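Local coordinates for glutathione S-transferase (Ceriporiopsis subvermispora, PDB 6J3E), which binds glutathione and, as a serine-type glutathione S-transferase of a white-rot fungus, probably catalyses its conjugation, through the thiol, to electrophilic substrates, at residues N3-Y8 with K34-K39; W42-D47 with P141-F146; G193-L198 with D237-K242. One frame throughout, in Å; residues are numbered along the deposited sequence.

Contact 1: N3-Y8 with K34-K39; sequences NVIQFY and KGIPYK
Two backbone hydrogen bonds fix the register of Asn-3 to Tyr-8 against Lys-34 to Lys-39. Lys-39 N donates to Ile-5 O at 2.6 Å, meeting the carbonyl nearly along its axis (C=O...N 176°), and Phe-7 N returns a bond of 2.7 Å to Lys-39 O. Both partners of Lys-39 thus lie on the neighbouring strand, two residues apart, the pattern of parallel pairing. Next to these, a water bridges Ile-5 N and Pro-37 O, accepting from the first and donating to the second. Outside the backbone ladder, Gln-6 and Lys-39 run side by side on one face of the sheet. The lysine chain bends at its third and fourth torsions, bringing NZ to Gln-6 OE1 in the carbonyl plane, on a lone pair. Strands 5-9 and 38-42, joined through helix 22-34, form the first beta-alpha-beta unit of the thioredoxin-like domain, which accounts for the parallel sense. Ile-5, Phe-7 and Tyr-38 share the other face, where Phe-7 and Tyr-38 pack on helix 22-34 and Ile-5 on strand 73-76. Tyr-38 has CG in the crowded position between backbone N and carbonyl carbon (chi1 56°), which lays its ring alongside Phe-7; CE2 comes 3.8 Å from Phe-7 CD2, with the planes nearly perpendicular at 88°. Ile-5 CB meets Tyr-38 CB at 3.7 Å, while the Ile-5 side chain crosses that of Ile-36 obliquely. Farther out, Asn-32 OD1 holds the Tyr-38 hydroxyl. The turn feeding the second strand begins at Gly-35, whose positive phi makes it the C-prime residue of a Schellman motif, with Ile-36 N bonded to Leu-31 O.

Contact 2: W42-D47 with P141-F146; sequences WVEYPD and PRSEEF
Arg-142 grips Asp-47 end-on. NH2 donates to OD1 of Asp-47 at 3.1 Å and NH1 donates to OD2 of Asp-47 at 3.0 Å, each along a syn lone pair. The carboxylate and guanidinium planes are only 19° apart, so this bidentate salt bridge is close to the flat, paired geometry in which both charged groups share a plane. It ties the loop after strand 38-42, in the thioredoxin-like N-terminal domain, to the first turns of helix 141-153 in the all-helical C-terminal domain, making this an interdomain contact of the GST fold. The second polar centre is the hydroxyl of buried Ser-143, which works in both directions: OG donates to Glu-44 OE1 on its anti lone pair and accepts from Tyr-45 N at 2.8 Å, with an N-H...O angle of 156°. Glu-44 bends at chi2 to bring OE1 there, and its other oxygen, OE2, is taken by Asn-140 ND2. The loop's own shape is supported by Asp-47 N donating to Glu-44 O, a turn that carries Pro-46 up against the helix. Around these bonds lies the packing. The proline covers two flat groups: its CG sits over one face of the Arg-142 guanidinium, and its CA makes a CH-pi contact over the Phe-146 ring, 4.0 Å from the centroid and 25° off the normal. Phe-146 has CG anti to the backbone N, which sends its ring out toward the loop. Tyr-45 crosses Phe-146 at about a right angle and also meets Phe-147 edge-to-face; its side chain lies about 4 Å from that of Arg-151, a glutathione-binding residue. Pro-46 CB approaches Phe-146 CD2 to 3.5 Å.

Contact 3: G193-L198 with D237-K242; sequences GNDKLL and DGKWAK
Within the all-helical C-terminal domain of the GST fold, helix 235-247 meets the loop that follows helix 169-189, with Lys-239 making the polar bonds between the two segments. Lys-239 leaves its helix with CG anti to the backbone N (chi1 178°), runs straight through its second torsion, then bends at chi3 and chi4 so that NZ turns onto the loop backbone. There the ammonium has two acceptors from successive residues. It meets Asp-195 tip to tip in a salt bridge, NZ to OD1 2.6 Å, approaching from above the carboxylate plane. It also donates to Lys-196 O at 2.8 Å, again from above the carbonyl plane. One donor thus links a side-chain charge and a backbone carbonyl, fixing the loop where it passes the helix. An alanine in place of Lys-239 would remove both bonds and would probably leave this part of the loop less firmly held against helix 235-247. Where the loop moves on, Leu-197 supplies the apolar half of the contact. Its CD2 methyl rests 3.9 Å from Lys-239 CG and 3.8 Å from Lys-242 CB, one helical turn along, so that one branch spans two side chains on the same helix face; the same methyl lies 3.5 Å from Lys-239 O. Lys-242 crosses Leu-197 at about a right angle and extends back along its own helix, where NZ donates to Asp-237 O at 2.8 Å, nearly along the C=O axis, with a weak salt bridge to Asp-237 OD2. On the loop side, Lys-196 points away from the helix and uses NZ to bond Asn-194 O and, beyond the segment, Leu-189 O at the end of helix 169-189. Leu-197 O is bonded by Gln-243 NE2.

In the fold
The three contacts follow one another along the chain, each closing before the next opens. Contact 1 lies within the N-terminal thioredoxin-like domain, contact 2 joins that domain to the helical C-terminal domain, and contact 3 lies wholly within the latter. Strand 38-42 links the first two: contact 1 pairs its start with strand 5-9, and contact 2 uses the loop beyond its end. Their centres are about 23 Å apart, yet they touch where Tyr-8 CD2 meets Val-43 CG2. Contact 3 is remote, its centre about 36 Å from that of contact 2 and on the opposite side of the chain's centre. Contact 2 lies beside the glutathione-binding Arg-151, contact 1 somewhat farther from Leu-71 and Ser-86; contact 3 is away from all.

Contact 1: N3-Y8 with K34-K39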
loop_
_atom_site.group_PDB
_atom_site.type_symbol
_atom_site.label_atom_id
_atom_site.label_comp_id
_atom_site.label_asym_id
_atom_site.label_seq_id
_atom_site.Cartn_x
_atom_site.Cartn_y
_atom_site.Cartn_z
ATOM N N ASN A 3 -25.198 -0.621 -29.264
ATOM C CA ASN A 3 -25.890 -0.511 -27.981
ATOM C C ASN A 3 -25.083 -1.053 -26.800
ATOM O O ASN A 3 -25.538 -0.995 -25.659
ATOM C CB ASN A 3 -27.233 -1.237 -28.040
ATOM C CG ASN A 3 -28.221 -0.723 -26.999
ATOM O OD1 ASN A 3 -28.469 -1.370 -25.980
ATOM N ND2 ASN A 3 -28.782 0.458 -27.251
ATOM N N VAL A 4 -23.894 -1.591 -27.063
ATOM C CA VAL A 4 -23.104 -2.227 -26.013
ATOM C C VAL A 4 -22.261 -1.193 -25.277
ATOM O O VAL A 4 -22.239 -0.014 -25.649
ATOM C CB VAL A 4 -22.206 -3.321 -26.596
ATOM C CG1 VAL A 4 -23.039 -4.313 -27.378
ATOM C CG2 VAL A 4 -21.160 -2.684 -27.462
ATOM N N ILE A 5 -21.566 -1.639 -24.223
ATOM C CA ILE A 5 -20.638 -0.769 -23.498
ATOM C C ILE A 5 -19.667 -0.113 -24.464
ATOM O O ILE A 5 -19.057 -0.775 -25.312
ATOM C CB ILE A 5 -19.861 -1.563 -22.442
ATOM C CG1 ILE A 5 -20.791 -2.044 -21.349
ATOM C CG2 ILE A 5 -18.777 -0.684 -21.796
ATOM C CD1 ILE A 5 -20.980 -1.008 -20.282
ATOM N N GLN A 6 -19.494 1.189 -24.318
ATOM C CA GLN A 6 -18.475 1.906 -25.055
ATOM C C GLN A 6 -17.245 2.056 -24.165
ATOM O O GLN A 6 -17.356 2.456 -22.999
ATOM C CB GLN A 6 -19.016 3.253 -25.515
ATOM C CG GLN A 6 -20.268 3.099 -26.349
ATOM C CD GLN A 6 -20.536 4.314 -27.193
ATOM O OE1 GLN A 6 -20.462 4.258 -28.425
ATOM N NE2 GLN A 6 -20.833 5.437 -26.536
ATOM N N PHE A 7 -16.083 1.702 -24.708
ATOM C CA PHE A 7 -14.838 1.607 -23.948
ATOM C C PHE A 7 -13.794 2.448 -24.654
ATOM O O PHE A 7 -13.382 2.114 -25.766
ATOM C CB PHE A 7 -14.375 0.156 -23.838
ATOM C CG PHE A 7 -12.968 -0.009 -23.324
ATOM C CD1 PHE A 7 -12.559 0.605 -22.154
ATOM C CD2 PHE A 7 -12.067 -0.832 -23.989
ATOM C CE1 PHE A 7 -11.265 0.422 -21.675
ATOM C CE2 PHE A 7 -10.782 -1.015 -23.518
ATOM C CZ PHE A 7 -10.380 -0.391 -22.357
ATOM N N TYR A 8 -13.354 3.520 -24.009
ATOM C CA TYR A 8 -12.443 4.472 -24.630
ATOM C C TYR A 8 -11.009 4.141 -24.249
ATOM O O TYR A 8 -10.696 3.938 -23.070
ATOM C CB TYR A 8 -12.816 5.901 -24.236
ATOM C CG TYR A 8 -14.225 6.256 -24.695
ATOM C CD1 TYR A 8 -15.348 5.824 -23.985
ATOM C CD2 TYR A 8 -14.438 7.005 -25.849
ATOM C CE1 TYR A 8 -16.644 6.131 -24.413
ATOM C CE2 TYR A 8 -15.728 7.322 -26.275
ATOM C CZ TYR A 8 -16.823 6.883 -25.557
ATOM O OH TYR A 8 -18.089 7.198 -25.985
ATOM N N LYS A 34 -14.898 -10.448 -16.864
ATOM C CA LYS A 34 -16.310 -10.451 -16.492
ATOM C C LYS A 34 -17.200 -10.925 -17.629
ATOM O O LYS A 34 -18.336 -11.346 -17.375
ATOM C CB LYS A 34 -16.756 -9.061 -16.037
ATOM C CG LYS A 34 -16.360 -8.719 -14.609
ATOM C CD LYS A 34 -16.892 -7.349 -14.230
ATOM C CE LYS A 34 -16.787 -7.121 -12.729
ATOM N NZ LYS A 34 -17.726 -7.991 -11.943
ATOM N N GLY A 35 -16.707 -10.878 -18.862
ATOM C CA GLY A 35 -17.461 -11.352 -19.998
ATOM C C GLY A 35 -18.473 -10.374 -20.538
ATOM O O GLY A 35 -19.438 -10.801 -21.180
ATOM N N ILE A 36 -18.287 -9.074 -20.309
ATOM C CA ILE A 36 -19.230 -8.048 -20.755
ATOM C C ILE A 36 -18.846 -7.592 -22.158
ATOM O O ILE A 36 -17.673 -7.286 -22.418
ATOM C CB ILE A 36 -19.277 -6.871 -19.768
ATOM C CG1 ILE A 36 -19.526 -7.396 -18.352
ATOM C CG2 ILE A 36 -20.373 -5.887 -20.156
ATOM C CD1 ILE A 36 -19.387 -6.361 -17.260
ATOM N N PRO A 37 -19.784 -7.566 -23.100
ATOM C CA PRO A 37 -19.463 -7.070 -24.440
ATOM C C PRO A 37 -19.258 -5.573 -24.418
ATOM O O PRO A 37 -19.916 -4.844 -23.667
ATOM C CB PRO A 37 -20.704 -7.433 -25.258
ATOM C CG PRO A 37 -21.800 -7.435 -24.246
ATOM C CD PRO A 37 -21.188 -7.999 -22.994
ATOM N N TYR A 38 -18.350 -5.112 -25.270
ATOM C CA TYR A 38 -18.111 -3.685 -25.368
ATOM C C TYR A 38 -17.561 -3.363 -26.740
ATOM O O TYR A 38 -17.078 -4.238 -27.460
ATOM C CB TYR A 38 -17.132 -3.206 -24.302
ATOM C CG TYR A 38 -15.822 -3.949 -24.353
ATOM C CD1 TYR A 38 -15.670 -5.160 -23.692
ATOM C CD2 TYR A 38 -14.741 -3.447 -25.059
ATOM C CE1 TYR A 38 -14.487 -5.838 -23.728
ATOM C CE2 TYR A 38 -13.550 -4.121 -25.096
ATOM C CZ TYR A 38 -13.435 -5.320 -24.425
ATOM O OH TYR A 38 -12.261 -6.011 -24.437
ATOM N N LYS A 39 -17.627 -2.086 -27.075
ATOM C CA LYS A 39 -17.035 -1.550 -28.286
ATOM C C LYS A 39 -15.905 -0.604 -27.892
ATOM O O LYS A 39 -16.057 0.198 -26.961
ATOM C CB LYS A 39 -18.110 -0.827 -29.103
ATOM C CG LYS A 39 -17.613 -0.088 -30.332
ATOM C CD LYS A 39 -18.736 0.734 -30.977
ATOM C CE LYS A 39 -19.606 1.429 -29.938
ATOM N NZ LYS A 39 -19.773 2.875 -30.247
HETATM O O HOH W 1 -22.709 -4.155 -22.775
#

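Contact 2: W42-D47 with P141-F146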
loop_
_atom_site.group_PDB
_atom_site.type_symbol
_atom_site.label_atom_id
_atom_site.label_comp_id
_atom_site.label_asym_id
_atom_site.label_seq_id
_atom_site.Cartn_x
_atom_site.Cartn_y
_atom_site.Cartn_z
ATOM N N TRP A 42 -11.223 4.605 -30.011
ATOM C CA TRP A 42 -9.808 4.965 -29.929
ATOM C C TRP A 42 -9.649 6.480 -29.883
ATOM O O TRP A 42 -10.104 7.185 -30.789
ATOM C CB TRP A 42 -9.043 4.363 -31.109
ATOM C CG TRP A 42 -9.091 2.840 -31.084
ATOM C CD1 TRP A 42 -9.891 2.020 -31.840
ATOM C CD2 TRP A 42 -8.353 1.975 -30.210
ATOM N NE1 TRP A 42 -9.669 0.702 -31.508
ATOM C CE2 TRP A 42 -8.730 0.650 -30.512
ATOM C CE3 TRP A 42 -7.402 2.194 -29.212
ATOM C CZ2 TRP A 42 -8.187 -0.443 -29.852
ATOM C CZ3 TRP A 42 -6.852 1.106 -28.568
ATOM C CH2 TRP A 42 -7.246 -0.194 -28.888
ATOM N N VAL A 43 -8.985 6.975 -28.838
ATOM C CA VAL A 43 -8.876 8.408 -28.588
ATOM C C VAL A 43 -7.412 8.788 -28.420
ATOM O O VAL A 43 -6.694 8.194 -27.608
ATOM C CB VAL A 43 -9.695 8.827 -27.352
ATOM C CG1 VAL A 43 -9.449 10.300 -27.025
ATOM C CG2 VAL A 43 -11.185 8.554 -27.598
ATOM N N GLU A 44 -6.969 9.783 -29.184
ATOM C CA GLU A 44 -5.599 10.252 -29.057
ATOM C C GLU A 44 -5.444 11.042 -27.766
ATOM O O GLU A 44 -6.390 11.668 -27.275
ATOM C CB GLU A 44 -5.206 11.115 -30.257
ATOM C CG GLU A 44 -5.195 10.385 -31.595
ATOM C CD GLU A 44 -4.099 9.330 -31.710
ATOM O OE1 GLU A 44 -3.118 9.385 -30.937
ATOM O OE2 GLU A 44 -4.225 8.436 -32.580
ATOM N N TYR A 45 -4.230 10.998 -27.216
ATOM C CA TYR A 45 -3.907 11.708 -25.979
ATOM C C TYR A 45 -4.423 13.138 -25.943
ATOM O O TYR A 45 -5.075 13.506 -24.952
ATOM C CB TYR A 45 -2.387 11.677 -25.750
ATOM C CG TYR A 45 -1.966 10.733 -24.652
ATOM C CD1 TYR A 45 -2.223 11.038 -23.315
ATOM C CD2 TYR A 45 -1.331 9.531 -24.944
ATOM C CE1 TYR A 45 -1.844 10.175 -22.297
ATOM C CE2 TYR A 45 -0.953 8.652 -23.928
ATOM C CZ TYR A 45 -1.205 8.983 -22.608
ATOM O OH TYR A 45 -0.839 8.123 -21.591
ATOM N N PRO A 46 -4.200 13.980 -26.957
ATOM C CA PRO A 46 -4.610 15.386 -26.826
ATOM C C PRO A 46 -6.127 15.603 -26.901
ATOM O O PRO A 46 -6.597 16.683 -26.516
ATOM C CB PRO A 46 -3.873 16.075 -27.982
ATOM C CG PRO A 46 -3.651 14.987 -28.989
ATOM C CD PRO A 46 -3.514 13.711 -28.240
ATOM N N ASP A 47 -6.896 14.616 -27.363
ATOM C CA ASP A 47 -8.345 14.712 -27.418
ATOM C C ASP A 47 -9.017 14.163 -26.176
ATOM O O ASP A 47 -10.248 14.220 -26.087
ATOM C CB ASP A 47 -8.909 13.960 -28.632
ATOM C CG ASP A 47 -8.152 14.252 -29.915
ATOM O OD1 ASP A 47 -7.672 15.392 -30.092
ATOM O OD2 ASP A 47 -8.031 13.322 -30.745
ATOM N N PRO A 141 1.576 10.117 -34.215
ATOM C CA PRO A 141 2.190 11.461 -34.159
ATOM C C PRO A 141 1.436 12.513 -33.340
ATOM O O PRO A 141 2.076 13.293 -32.624
ATOM C CB PRO A 141 2.261 11.844 -35.641
ATOM C CG PRO A 141 2.375 10.522 -36.355
ATOM C CD PRO A 141 1.579 9.535 -35.567
ATOM N N ARG A 142 0.101 12.572 -33.414
ATOM C CA ARG A 142 -0.619 13.582 -32.633
ATOM C C ARG A 142 -0.461 13.344 -31.128
ATOM O O ARG A 142 -0.233 14.291 -30.360
ATOM C CB ARG A 142 -2.101 13.604 -33.028
ATOM C CG ARG A 142 -2.409 13.962 -34.489
ATOM C CD ARG A 142 -3.867 14.423 -34.652
ATOM N NE ARG A 142 -4.186 15.468 -33.678
ATOM C CZ ARG A 142 -5.152 15.392 -32.771
ATOM N NH1 ARG A 142 -5.951 14.328 -32.721
ATOM N NH2 ARG A 142 -5.322 16.396 -31.923
ATOM N N SER A 143 -0.583 12.079 -30.689
ATOM C CA SER A 143 -0.338 11.737 -29.286
ATOM C C SER A 143 1.124 11.927 -28.908
ATOM O O SER A 143 1.418 12.291 -27.763
ATOM C CB SER A 143 -0.747 10.290 -28.997
ATOM O OG SER A 143 -2.156 10.136 -28.844
ATOM N N GLU A 144 2.048 11.676 -29.845
ATOM C CA GLU A 144 3.472 11.811 -29.539
ATOM C C GLU A 144 3.839 13.261 -29.253
ATOM O O GLU A 144 4.574 13.544 -28.302
ATOM C CB GLU A 144 4.320 11.260 -30.685
ATOM C CG GLU A 144 5.798 11.086 -30.352
ATOM C CD GLU A 144 6.589 12.392 -30.380
ATOM O OE1 GLU A 144 7.649 12.450 -29.705
ATOM O OE2 GLU A 144 6.157 13.352 -31.079
ATOM N N GLU A 145 3.359 14.196 -30.079
ATOM C CA GLU A 145 3.603 15.609 -29.799
ATOM C C GLU A 145 3.112 15.970 -28.402
ATOM O O GLU A 145 3.840 16.579 -27.603
ATOM C CB GLU A 145 2.924 16.479 -30.869
ATOM C CG GLU A 145 3.199 17.997 -30.766
ATOM C CD GLU A 145 2.350 18.716 -29.703
ATOM O OE1 GLU A 145 2.889 19.629 -29.038
ATOM O OE2 GLU A 145 1.151 18.383 -29.525
ATOM N N PHE A 146 1.883 15.553 -28.074
ATOM C CA PHE A 146 1.297 15.855 -26.775
ATOM C C PHE A 146 2.042 15.147 -25.642
ATOM O O PHE A 146 2.332 15.747 -24.599
ATOM C CB PHE A 146 -0.177 15.450 -26.786
ATOM C CG PHE A 146 -0.902 15.747 -25.503
ATOM C CD1 PHE A 146 -0.834 14.870 -24.430
ATOM C CD2 PHE A 146 -1.679 16.899 -25.378
ATOM C CE1 PHE A 146 -1.515 15.137 -23.250
ATOM C CE2 PHE A 146 -2.360 17.176 -24.201
ATOM C CZ PHE A 146 -2.288 16.283 -23.134
#

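Contact 3: G193-L198 with D237-K242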
loop_
_atom_site.group_PDB
_atom_site.type_symbol
_atom_site.label_atom_id
_atom_site.label_comp_id
_atom_site.label_asym_id
_atom_site.label_seq_id
_atom_site.Cartn_x
_atom_site.Cartn_y
_atom_site.Cartn_z
ATOM N N GLY A 193 3.696 -17.853 4.104
ATOM C CA GLY A 193 4.384 -19.076 3.750
ATOM C C GLY A 193 3.849 -19.769 2.515
ATOM O O GLY A 193 4.571 -20.566 1.911
ATOM N N ASN A 194 2.610 -19.479 2.123
ATOM C CA ASN A 194 1.966 -20.091 0.967
ATOM C C ASN A 194 2.166 -19.181 -0.246
ATOM O O ASN A 194 1.607 -18.082 -0.297
ATOM C CB ASN A 194 0.486 -20.299 1.270
ATOM C CG ASN A 194 -0.289 -20.759 0.075
ATOM O OD1 ASN A 194 0.218 -21.535 -0.742
ATOM N ND2 ASN A 194 -1.528 -20.283 -0.049
ATOM N N ASP A 195 2.939 -19.636 -1.230
ATOM C CA ASP A 195 3.301 -18.796 -2.376
ATOM C C ASP A 195 2.184 -18.823 -3.418
ATOM O O ASP A 195 2.057 -19.780 -4.192
ATOM C CB ASP A 195 4.629 -19.254 -2.972
ATOM C CG ASP A 195 5.119 -18.339 -4.095
ATOM O OD1 ASP A 195 4.628 -17.196 -4.211
ATOM O OD2 ASP A 195 5.998 -18.768 -4.873
ATOM N N LYS A 196 1.382 -17.756 -3.459
ATOM C CA LYS A 196 0.245 -17.661 -4.363
ATOM C C LYS A 196 0.612 -16.928 -5.648
ATOM O O LYS A 196 1.626 -16.215 -5.742
ATOM C CB LYS A 196 -0.917 -16.921 -3.717
ATOM C CG LYS A 196 -1.318 -17.432 -2.357
ATOM C CD LYS A 196 -2.017 -16.324 -1.571
ATOM C CE LYS A 196 -1.605 -16.364 -0.112
ATOM N NZ LYS A 196 -0.202 -15.951 0.143
ATOM N N LEU A 197 -0.254 -17.098 -6.643
ATOM C CA LEU A 197 -0.235 -16.238 -7.807
ATOM C C LEU A 197 -1.351 -15.211 -7.786
ATOM O O LEU A 197 -1.204 -14.145 -8.392
ATOM C CB LEU A 197 -0.321 -17.070 -9.087
ATOM C CG LEU A 197 1.047 -17.632 -9.443
ATOM C CD1 LEU A 197 0.870 -18.982 -10.064
ATOM C CD2 LEU A 197 1.772 -16.675 -10.373
ATOM N N LEU A 198 -2.444 -15.499 -7.096
ATOM C CA LEU A 198 -3.538 -14.568 -6.935
ATOM C C LEU A 198 -3.626 -14.129 -5.483
ATOM O O LEU A 198 -3.372 -14.914 -4.558
ATOM C CB LEU A 198 -4.853 -15.206 -7.356
ATOM C CG LEU A 198 -4.829 -15.890 -8.717
ATOM C CD1 LEU A 198 -6.252 -16.275 -9.086
ATOM C CD2 LEU A 198 -4.198 -14.981 -9.788
ATOM N N ASP A 237 11.266 -16.520 -9.853
ATOM C CA ASP A 237 10.938 -17.867 -10.308
ATOM C C ASP A 237 9.828 -17.811 -11.352
ATOM O O ASP A 237 8.910 -18.633 -11.368
ATOM C CB ASP A 237 10.561 -18.757 -9.115
ATOM C CG ASP A 237 10.552 -20.236 -9.461
ATOM O OD1 ASP A 237 11.650 -20.824 -9.612
ATOM O OD2 ASP A 237 9.446 -20.817 -9.552
ATOM N N GLY A 238 9.903 -16.793 -12.211
ATOM C CA GLY A 238 8.954 -16.560 -13.277
ATOM C C GLY A 238 7.578 -16.118 -12.847
ATOM O O GLY A 238 6.650 -16.175 -13.667
ATOM N N LYS A 239 7.414 -15.652 -11.600
ATOM C CA LYS A 239 6.068 -15.414 -11.072
ATOM C C LYS A 239 5.242 -14.517 -11.986
ATOM O O LYS A 239 4.038 -14.743 -12.171
ATOM C CB LYS A 239 6.129 -14.808 -9.664
ATOM C CG LYS A 239 4.742 -14.504 -9.081
ATOM C CD LYS A 239 4.819 -13.953 -7.664
ATOM C CE LYS A 239 5.290 -15.014 -6.669
ATOM N NZ LYS A 239 4.343 -16.151 -6.523
ATOM N N TRP A 240 5.864 -13.495 -12.570
ATOM C CA TRP A 240 5.085 -12.540 -13.344
ATOM C C TRP A 240 4.701 -13.109 -14.697
ATOM O O TRP A 240 3.588 -12.863 -15.187
ATOM C CB TRP A 240 5.865 -11.240 -13.468
ATOM C CG TRP A 240 6.467 -10.892 -12.138
ATOM C CD1 TRP A 240 7.799 -10.736 -11.841
ATOM C CD2 TRP A 240 5.754 -10.704 -10.908
ATOM N NE1 TRP A 240 7.946 -10.430 -10.506
ATOM C CE2 TRP A 240 6.707 -10.406 -9.914
ATOM C CE3 TRP A 240 4.396 -10.722 -10.559
ATOM C CZ2 TRP A 240 6.345 -10.155 -8.583
ATOM C CZ3 TRP A 240 4.035 -10.473 -9.240
ATOM C CH2 TRP A 240 5.006 -10.198 -8.266
ATOM N N ALA A 241 5.599 -13.894 -15.297
ATOM C CA ALA A 241 5.257 -14.594 -16.527
ATOM C C ALA A 241 4.057 -15.492 -16.303
ATOM O O ALA A 241 3.143 -15.543 -17.138
ATOM C CB ALA A 241 6.456 -15.396 -17.030
ATOM N N LYS A 242 4.012 -16.158 -15.151
ATOM C CA LYS A 242 2.922 -17.084 -14.872
ATOM C C LYS A 242 1.585 -16.359 -14.748
ATOM O O LYS A 242 0.563 -16.831 -15.268
ATOM C CB LYS A 242 3.247 -17.888 -13.615
ATOM C CG LYS A 242 4.547 -18.669 -13.771
ATOM C CD LYS A 242 4.977 -19.385 -12.512
ATOM C CE LYS A 242 6.319 -20.094 -12.734
ATOM N NZ LYS A 242 6.915 -20.587 -11.458
#